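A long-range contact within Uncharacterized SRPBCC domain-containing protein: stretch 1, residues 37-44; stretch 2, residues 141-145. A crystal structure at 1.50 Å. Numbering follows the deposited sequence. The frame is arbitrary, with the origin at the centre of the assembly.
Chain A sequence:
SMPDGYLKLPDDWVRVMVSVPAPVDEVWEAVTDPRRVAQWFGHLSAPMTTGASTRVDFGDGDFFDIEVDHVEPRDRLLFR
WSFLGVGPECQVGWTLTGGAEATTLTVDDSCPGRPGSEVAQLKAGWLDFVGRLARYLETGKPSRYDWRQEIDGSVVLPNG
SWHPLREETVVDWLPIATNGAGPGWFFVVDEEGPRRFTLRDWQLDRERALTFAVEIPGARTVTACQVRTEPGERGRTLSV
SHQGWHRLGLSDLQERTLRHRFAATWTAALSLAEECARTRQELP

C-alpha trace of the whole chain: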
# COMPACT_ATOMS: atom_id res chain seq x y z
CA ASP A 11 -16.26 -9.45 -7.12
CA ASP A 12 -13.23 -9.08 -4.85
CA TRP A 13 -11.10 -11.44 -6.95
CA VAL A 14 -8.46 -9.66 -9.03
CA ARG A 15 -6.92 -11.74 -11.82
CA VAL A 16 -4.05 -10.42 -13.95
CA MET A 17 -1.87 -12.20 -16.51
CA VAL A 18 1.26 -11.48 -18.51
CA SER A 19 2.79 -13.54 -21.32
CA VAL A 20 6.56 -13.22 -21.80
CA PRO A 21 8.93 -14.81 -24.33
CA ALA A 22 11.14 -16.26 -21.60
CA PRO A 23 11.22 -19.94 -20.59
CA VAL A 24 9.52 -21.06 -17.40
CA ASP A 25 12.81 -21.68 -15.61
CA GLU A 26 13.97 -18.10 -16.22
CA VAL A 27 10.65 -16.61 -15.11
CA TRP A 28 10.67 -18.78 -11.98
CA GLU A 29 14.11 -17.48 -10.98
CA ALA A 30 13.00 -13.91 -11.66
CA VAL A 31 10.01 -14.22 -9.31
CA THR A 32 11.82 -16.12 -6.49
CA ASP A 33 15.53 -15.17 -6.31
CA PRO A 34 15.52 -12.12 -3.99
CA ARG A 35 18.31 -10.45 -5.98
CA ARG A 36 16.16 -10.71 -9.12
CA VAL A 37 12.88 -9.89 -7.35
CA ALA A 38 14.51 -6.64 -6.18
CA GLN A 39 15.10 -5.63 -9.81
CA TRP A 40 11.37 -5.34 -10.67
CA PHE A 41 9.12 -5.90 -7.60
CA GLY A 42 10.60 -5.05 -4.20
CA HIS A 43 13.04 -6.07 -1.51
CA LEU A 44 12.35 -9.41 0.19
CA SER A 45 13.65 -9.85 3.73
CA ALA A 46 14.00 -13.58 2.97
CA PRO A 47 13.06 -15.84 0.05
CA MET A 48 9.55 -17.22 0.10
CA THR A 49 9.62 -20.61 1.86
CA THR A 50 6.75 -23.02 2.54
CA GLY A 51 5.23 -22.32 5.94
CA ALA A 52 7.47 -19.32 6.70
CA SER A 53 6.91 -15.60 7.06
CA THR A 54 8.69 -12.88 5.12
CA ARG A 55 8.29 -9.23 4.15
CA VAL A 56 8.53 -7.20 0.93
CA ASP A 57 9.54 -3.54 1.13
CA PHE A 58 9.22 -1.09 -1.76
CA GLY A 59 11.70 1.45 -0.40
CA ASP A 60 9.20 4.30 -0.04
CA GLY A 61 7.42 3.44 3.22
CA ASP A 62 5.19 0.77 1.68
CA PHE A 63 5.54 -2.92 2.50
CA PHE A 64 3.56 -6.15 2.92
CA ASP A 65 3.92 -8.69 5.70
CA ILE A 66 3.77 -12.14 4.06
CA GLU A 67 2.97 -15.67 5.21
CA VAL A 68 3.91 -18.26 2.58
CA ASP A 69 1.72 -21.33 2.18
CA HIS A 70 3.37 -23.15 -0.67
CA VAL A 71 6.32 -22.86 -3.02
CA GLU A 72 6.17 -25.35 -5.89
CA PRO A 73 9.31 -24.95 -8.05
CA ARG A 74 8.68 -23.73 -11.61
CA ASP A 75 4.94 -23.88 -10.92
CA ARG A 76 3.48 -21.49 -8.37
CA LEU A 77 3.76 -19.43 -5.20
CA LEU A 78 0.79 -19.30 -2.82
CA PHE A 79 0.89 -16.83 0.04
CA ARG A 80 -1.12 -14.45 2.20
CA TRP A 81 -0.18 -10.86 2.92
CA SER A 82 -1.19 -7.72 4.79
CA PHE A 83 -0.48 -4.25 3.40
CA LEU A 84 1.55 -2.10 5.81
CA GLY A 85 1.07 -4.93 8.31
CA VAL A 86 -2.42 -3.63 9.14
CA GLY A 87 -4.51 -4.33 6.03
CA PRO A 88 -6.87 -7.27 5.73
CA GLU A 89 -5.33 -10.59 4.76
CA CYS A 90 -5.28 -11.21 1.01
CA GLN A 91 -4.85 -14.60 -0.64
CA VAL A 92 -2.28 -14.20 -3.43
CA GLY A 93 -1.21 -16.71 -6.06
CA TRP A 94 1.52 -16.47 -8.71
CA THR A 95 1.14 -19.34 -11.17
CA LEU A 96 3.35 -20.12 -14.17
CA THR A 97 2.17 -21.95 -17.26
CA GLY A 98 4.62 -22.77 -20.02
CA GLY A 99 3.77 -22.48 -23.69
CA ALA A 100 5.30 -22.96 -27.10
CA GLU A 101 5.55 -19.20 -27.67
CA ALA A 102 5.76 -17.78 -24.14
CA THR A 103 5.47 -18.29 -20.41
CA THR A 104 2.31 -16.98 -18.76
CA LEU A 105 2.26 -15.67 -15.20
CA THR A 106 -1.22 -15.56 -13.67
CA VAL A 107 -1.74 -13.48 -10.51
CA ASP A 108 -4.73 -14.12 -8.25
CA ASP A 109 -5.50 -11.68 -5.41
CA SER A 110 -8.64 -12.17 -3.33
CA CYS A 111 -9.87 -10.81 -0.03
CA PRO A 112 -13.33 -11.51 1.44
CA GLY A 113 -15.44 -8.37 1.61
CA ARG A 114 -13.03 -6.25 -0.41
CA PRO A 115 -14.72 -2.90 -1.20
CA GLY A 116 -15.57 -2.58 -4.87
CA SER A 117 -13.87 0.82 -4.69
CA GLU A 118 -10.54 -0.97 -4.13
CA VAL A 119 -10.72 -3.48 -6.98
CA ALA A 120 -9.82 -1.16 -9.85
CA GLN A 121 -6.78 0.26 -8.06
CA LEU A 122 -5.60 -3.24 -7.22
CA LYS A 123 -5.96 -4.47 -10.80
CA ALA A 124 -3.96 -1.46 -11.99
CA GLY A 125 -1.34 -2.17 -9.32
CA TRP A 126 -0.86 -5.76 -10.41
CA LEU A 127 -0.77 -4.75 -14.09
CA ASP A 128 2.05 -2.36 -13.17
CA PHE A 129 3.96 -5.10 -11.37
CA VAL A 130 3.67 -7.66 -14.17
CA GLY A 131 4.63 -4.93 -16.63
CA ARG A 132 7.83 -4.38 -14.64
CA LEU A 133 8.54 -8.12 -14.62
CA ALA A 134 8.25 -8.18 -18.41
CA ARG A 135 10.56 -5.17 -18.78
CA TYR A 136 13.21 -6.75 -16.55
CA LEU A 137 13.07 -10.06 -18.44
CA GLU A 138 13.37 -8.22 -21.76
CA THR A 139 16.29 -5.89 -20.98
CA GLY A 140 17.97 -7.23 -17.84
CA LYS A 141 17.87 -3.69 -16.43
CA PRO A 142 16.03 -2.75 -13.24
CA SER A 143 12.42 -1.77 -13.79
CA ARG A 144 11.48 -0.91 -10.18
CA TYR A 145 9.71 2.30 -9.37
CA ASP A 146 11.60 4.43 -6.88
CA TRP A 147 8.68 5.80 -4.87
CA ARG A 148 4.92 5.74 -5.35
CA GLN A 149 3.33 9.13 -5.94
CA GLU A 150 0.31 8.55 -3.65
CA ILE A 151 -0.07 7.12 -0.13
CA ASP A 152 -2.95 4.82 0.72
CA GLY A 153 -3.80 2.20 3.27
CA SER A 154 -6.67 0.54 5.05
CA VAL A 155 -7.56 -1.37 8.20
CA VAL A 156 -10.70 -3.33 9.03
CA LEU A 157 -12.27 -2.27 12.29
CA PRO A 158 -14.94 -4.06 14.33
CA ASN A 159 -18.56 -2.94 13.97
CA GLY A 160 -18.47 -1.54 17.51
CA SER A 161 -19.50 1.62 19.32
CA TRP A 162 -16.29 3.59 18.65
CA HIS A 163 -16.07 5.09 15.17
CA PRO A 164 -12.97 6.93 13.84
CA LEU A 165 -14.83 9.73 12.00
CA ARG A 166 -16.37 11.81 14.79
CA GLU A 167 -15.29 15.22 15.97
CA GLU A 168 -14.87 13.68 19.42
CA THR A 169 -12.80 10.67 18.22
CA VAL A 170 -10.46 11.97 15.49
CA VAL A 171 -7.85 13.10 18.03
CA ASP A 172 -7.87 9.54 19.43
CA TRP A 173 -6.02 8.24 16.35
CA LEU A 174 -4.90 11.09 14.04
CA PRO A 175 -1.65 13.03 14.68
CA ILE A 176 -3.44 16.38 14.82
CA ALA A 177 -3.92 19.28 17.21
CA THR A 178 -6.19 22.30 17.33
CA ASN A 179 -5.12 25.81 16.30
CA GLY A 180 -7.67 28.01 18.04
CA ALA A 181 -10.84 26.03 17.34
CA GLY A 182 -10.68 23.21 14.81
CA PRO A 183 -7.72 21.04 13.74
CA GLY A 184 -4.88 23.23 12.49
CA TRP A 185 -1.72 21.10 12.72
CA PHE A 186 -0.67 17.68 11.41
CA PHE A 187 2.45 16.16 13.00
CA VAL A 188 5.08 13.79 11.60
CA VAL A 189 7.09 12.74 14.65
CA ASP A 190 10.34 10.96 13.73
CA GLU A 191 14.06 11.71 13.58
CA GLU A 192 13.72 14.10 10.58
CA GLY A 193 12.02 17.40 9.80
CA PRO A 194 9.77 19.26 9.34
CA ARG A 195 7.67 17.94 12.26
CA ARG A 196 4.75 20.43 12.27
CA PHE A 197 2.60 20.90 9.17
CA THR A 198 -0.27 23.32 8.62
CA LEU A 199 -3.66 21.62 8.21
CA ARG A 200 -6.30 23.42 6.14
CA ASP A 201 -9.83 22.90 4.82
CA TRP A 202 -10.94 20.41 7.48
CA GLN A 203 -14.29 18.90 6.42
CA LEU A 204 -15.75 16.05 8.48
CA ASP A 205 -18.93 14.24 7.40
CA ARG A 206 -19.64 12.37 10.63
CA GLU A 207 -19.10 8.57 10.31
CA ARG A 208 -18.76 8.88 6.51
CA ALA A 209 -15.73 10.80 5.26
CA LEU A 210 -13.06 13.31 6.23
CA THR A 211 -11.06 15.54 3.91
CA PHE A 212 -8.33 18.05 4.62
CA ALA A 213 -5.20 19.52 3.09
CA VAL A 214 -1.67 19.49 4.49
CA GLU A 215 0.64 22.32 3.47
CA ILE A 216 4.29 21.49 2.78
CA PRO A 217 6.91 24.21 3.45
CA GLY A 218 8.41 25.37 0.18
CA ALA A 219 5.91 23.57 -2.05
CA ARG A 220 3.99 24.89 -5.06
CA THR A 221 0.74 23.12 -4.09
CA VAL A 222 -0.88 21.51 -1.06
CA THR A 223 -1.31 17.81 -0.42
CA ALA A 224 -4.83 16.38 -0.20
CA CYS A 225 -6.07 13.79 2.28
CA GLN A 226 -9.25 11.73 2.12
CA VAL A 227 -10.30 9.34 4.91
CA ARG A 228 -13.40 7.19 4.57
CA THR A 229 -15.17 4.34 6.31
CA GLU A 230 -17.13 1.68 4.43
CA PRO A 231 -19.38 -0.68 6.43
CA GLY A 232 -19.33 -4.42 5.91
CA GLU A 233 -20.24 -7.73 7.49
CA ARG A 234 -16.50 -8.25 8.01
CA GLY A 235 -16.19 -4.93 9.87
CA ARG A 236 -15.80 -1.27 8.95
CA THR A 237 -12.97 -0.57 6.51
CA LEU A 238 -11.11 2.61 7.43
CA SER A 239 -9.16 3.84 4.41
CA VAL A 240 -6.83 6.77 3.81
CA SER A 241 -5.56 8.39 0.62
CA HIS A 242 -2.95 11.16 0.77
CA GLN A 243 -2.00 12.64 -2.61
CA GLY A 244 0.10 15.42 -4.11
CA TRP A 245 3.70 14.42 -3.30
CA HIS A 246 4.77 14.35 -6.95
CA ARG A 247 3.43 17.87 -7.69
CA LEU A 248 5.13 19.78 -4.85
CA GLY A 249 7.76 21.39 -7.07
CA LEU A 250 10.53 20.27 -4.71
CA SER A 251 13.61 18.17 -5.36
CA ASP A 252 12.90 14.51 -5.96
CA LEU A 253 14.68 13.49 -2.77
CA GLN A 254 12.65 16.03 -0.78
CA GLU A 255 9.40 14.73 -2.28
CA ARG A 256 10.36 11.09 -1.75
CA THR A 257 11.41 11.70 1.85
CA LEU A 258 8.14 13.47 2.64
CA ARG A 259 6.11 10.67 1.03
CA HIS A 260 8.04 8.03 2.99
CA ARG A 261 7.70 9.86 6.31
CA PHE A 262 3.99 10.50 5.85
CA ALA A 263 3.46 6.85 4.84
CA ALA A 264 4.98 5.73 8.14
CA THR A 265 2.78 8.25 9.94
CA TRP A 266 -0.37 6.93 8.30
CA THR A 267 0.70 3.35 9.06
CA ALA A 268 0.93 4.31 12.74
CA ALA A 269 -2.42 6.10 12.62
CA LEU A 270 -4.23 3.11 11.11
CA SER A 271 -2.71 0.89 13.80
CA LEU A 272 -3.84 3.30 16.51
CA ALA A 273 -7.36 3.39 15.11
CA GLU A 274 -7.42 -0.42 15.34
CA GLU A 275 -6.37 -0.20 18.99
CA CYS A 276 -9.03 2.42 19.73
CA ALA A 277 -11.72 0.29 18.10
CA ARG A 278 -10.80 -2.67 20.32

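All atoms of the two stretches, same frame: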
# COMPACT_ATOMS: atom_id res chain seq x y z
N VAL A 37 14.15 -10.50 -7.74
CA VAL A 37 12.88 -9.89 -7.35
C VAL A 37 13.07 -8.40 -7.05
O VAL A 37 12.19 -7.58 -7.34
CB VAL A 37 12.28 -10.64 -6.14
CG1 VAL A 37 11.04 -9.93 -5.59
CG2 VAL A 37 11.93 -12.07 -6.53
N ALA A 38 14.22 -8.04 -6.49
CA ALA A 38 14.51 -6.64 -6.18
C ALA A 38 14.74 -5.80 -7.42
O ALA A 38 14.80 -4.57 -7.31
CB ALA A 38 15.71 -6.57 -5.25
N GLN A 39 14.89 -6.41 -8.59
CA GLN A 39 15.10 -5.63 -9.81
C GLN A 39 13.80 -5.15 -10.44
O GLN A 39 13.84 -4.25 -11.28
CB GLN A 39 15.89 -6.44 -10.84
CG GLN A 39 17.21 -6.98 -10.31
CD GLN A 39 18.10 -5.91 -9.77
OE1 GLN A 39 18.58 -5.99 -8.63
NE2 GLN A 39 18.35 -4.89 -10.57
N TRP A 40 12.64 -5.74 -10.07
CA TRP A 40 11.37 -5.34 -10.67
C TRP A 40 10.23 -5.18 -9.67
O TRP A 40 9.31 -4.41 -9.95
CB TRP A 40 10.95 -6.35 -11.76
CG TRP A 40 10.66 -7.73 -11.21
CD1 TRP A 40 11.58 -8.71 -10.97
CD2 TRP A 40 9.39 -8.25 -10.82
NE1 TRP A 40 10.95 -9.82 -10.46
CE2 TRP A 40 9.61 -9.56 -10.34
CE3 TRP A 40 8.09 -7.74 -10.82
CZ2 TRP A 40 8.56 -10.37 -9.88
CZ3 TRP A 40 7.05 -8.56 -10.35
CH2 TRP A 40 7.30 -9.84 -9.88
N PHE A 41 10.25 -5.87 -8.53
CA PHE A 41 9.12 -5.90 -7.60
C PHE A 41 9.43 -5.14 -6.32
O PHE A 41 8.82 -4.10 -6.06
CB PHE A 41 8.76 -7.36 -7.31
CG PHE A 41 7.54 -7.53 -6.43
CD1 PHE A 41 6.32 -7.02 -6.82
CD2 PHE A 41 7.62 -8.26 -5.24
CE1 PHE A 41 5.19 -7.20 -6.01
CE2 PHE A 41 6.50 -8.44 -4.44
CZ PHE A 41 5.29 -7.90 -4.82
N GLY A 42 10.33 -5.65 -5.49
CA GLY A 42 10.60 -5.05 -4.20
C GLY A 42 11.65 -5.88 -3.50
O GLY A 42 12.13 -6.89 -4.01
N HIS A 43 11.99 -5.44 -2.29
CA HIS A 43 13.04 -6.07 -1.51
C HIS A 43 12.44 -7.07 -0.53
O HIS A 43 11.72 -6.69 0.39
CB HIS A 43 13.85 -5.02 -0.75
CG HIS A 43 14.85 -5.61 0.19
ND1 HIS A 43 16.10 -6.01 -0.23
CD2 HIS A 43 14.77 -5.91 1.50
CE1 HIS A 43 16.76 -6.52 0.80
NE2 HIS A 43 15.97 -6.47 1.86
N LEU A 44 12.77 -8.35 -0.72
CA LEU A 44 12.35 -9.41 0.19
C LEU A 44 13.32 -9.53 1.35
O LEU A 44 14.53 -9.59 1.15
CB LEU A 44 12.29 -10.75 -0.54
CG LEU A 44 11.16 -10.97 -1.54
CD1 LEU A 44 11.39 -12.21 -2.38
CD2 LEU A 44 9.87 -11.07 -0.77
N LYS A 141 17.66 -4.90 -17.22
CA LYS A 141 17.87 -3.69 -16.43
C LYS A 141 16.81 -3.61 -15.34
O LYS A 141 15.72 -4.18 -15.48
CB LYS A 141 17.78 -2.45 -17.32
CG LYS A 141 18.77 -2.42 -18.47
CD LYS A 141 20.17 -2.15 -17.98
CE LYS A 141 21.17 -2.06 -19.13
NZ LYS A 141 20.91 -0.88 -20.02
N PRO A 142 17.08 -2.91 -14.25
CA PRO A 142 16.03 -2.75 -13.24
C PRO A 142 14.85 -1.97 -13.78
O PRO A 142 15.00 -1.01 -14.55
CB PRO A 142 16.73 -2.01 -12.09
CG PRO A 142 17.94 -1.43 -12.68
CD PRO A 142 18.35 -2.33 -13.81
N SER A 143 13.66 -2.40 -13.39
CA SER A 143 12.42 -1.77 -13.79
C SER A 143 11.59 -1.33 -12.59
O SER A 143 10.43 -0.96 -12.77
CB SER A 143 11.62 -2.74 -14.66
OG SER A 143 11.38 -3.89 -13.89
N ARG A 144 12.15 -1.37 -11.39
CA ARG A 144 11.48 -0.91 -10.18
C ARG A 144 11.03 0.54 -10.30
O ARG A 144 11.75 1.38 -10.86
CB ARG A 144 12.42 -0.97 -8.97
CG ARG A 144 12.90 -2.34 -8.55
CD ARG A 144 11.97 -2.98 -7.53
NE ARG A 144 11.80 -2.19 -6.30
CZ ARG A 144 12.60 -2.25 -5.24
NH1 ARG A 144 13.65 -3.05 -5.22
NH2 ARG A 144 12.33 -1.49 -4.18
N TYR A 145 9.92 0.88 -9.65
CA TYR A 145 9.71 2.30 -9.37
C TYR A 145 10.49 2.70 -8.13
O TYR A 145 10.82 1.85 -7.29
CB TYR A 145 8.23 2.64 -9.20
CG TYR A 145 7.49 1.98 -8.05
CD1 TYR A 145 7.54 2.50 -6.75
CD2 TYR A 145 6.68 0.89 -8.27
CE1 TYR A 145 6.83 1.90 -5.71
CE2 TYR A 145 5.97 0.29 -7.25
CZ TYR A 145 6.03 0.79 -5.98
OH TYR A 145 5.28 0.16 -4.99
O HOH W 1 8.94 -1.40 -7.96

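How do the two backbones meet? The first stretch opens in a helix that begins earlier in the chain, and the path later turns through Gly42 into a short strand at His43 and Leu44. The second stretch has no regular secondary structure and passes the C-terminal part of that helix, with the CA atoms of Gln39 and Pro142 4.6 Å apart and those of Trp40 and Arg144 4.5 Å apart. At the turn, Phe41 N donates to Val37 O at 2.8 Å, and Gly42 N reaches the same Val37 O at 3.3 Å. Carbonyls near the end of a helix often lack partners within it, and here those of Ala38 and Gln39 are answered by the second stretch.

What joins main chain to main chain? Gln39 O is the focus. Ser143 N donates to it at 2.8 Å with a nearly straight geometry (160°), while Arg144 N adds a weak hydrogen bond to Gln39 O at 3.3 Å, bent to 127°. Pro142 has no amide hydrogen to offer, but its CA lies 3.3 Å from Gln39 O in a CA-H...O contact. Three successive residues thus gather round one oxygen.

Why does Arg144 dominate the side-chain contact? It loses 113 Å² to the other stretch, out of 350 Å² buried on both sides together. Its CA-to-CB bond points sideways, but m rotamers at chi1, chi2 and chi3 fold the chain so that its end comes nearer. Arg144 CD packs 3.5 Å from Phe41 N, and Arg144 NH1 donates to Ala38 O at 2.8 Å (161°), an acceptor lying near the guanidinium plane. Over one face sits the Gly42 backbone, its CA 3.6 Å from Arg144 CZ, together with His43 N. A water further links the stretches, accepting from Tyr145 N at 3.0 Å and donating weakly to Phe41 O at 3.3 Å.

What do the remaining side chains contribute? Ser143 is buried; its OG, in the p rotamer, lies 3.3 Å from Trp40 CB and is hydrogen-bonded elsewhere in the structure. Trp40 and Phe41 point away from the second stretch at CA-to-CB, so they meet it largely through backbone and, for Trp40, CB. Gln39 also starts away, but its end returns to lie against the Pro142 ring. One cost remains, since Trp40 O is buried by the contact without a polar partner.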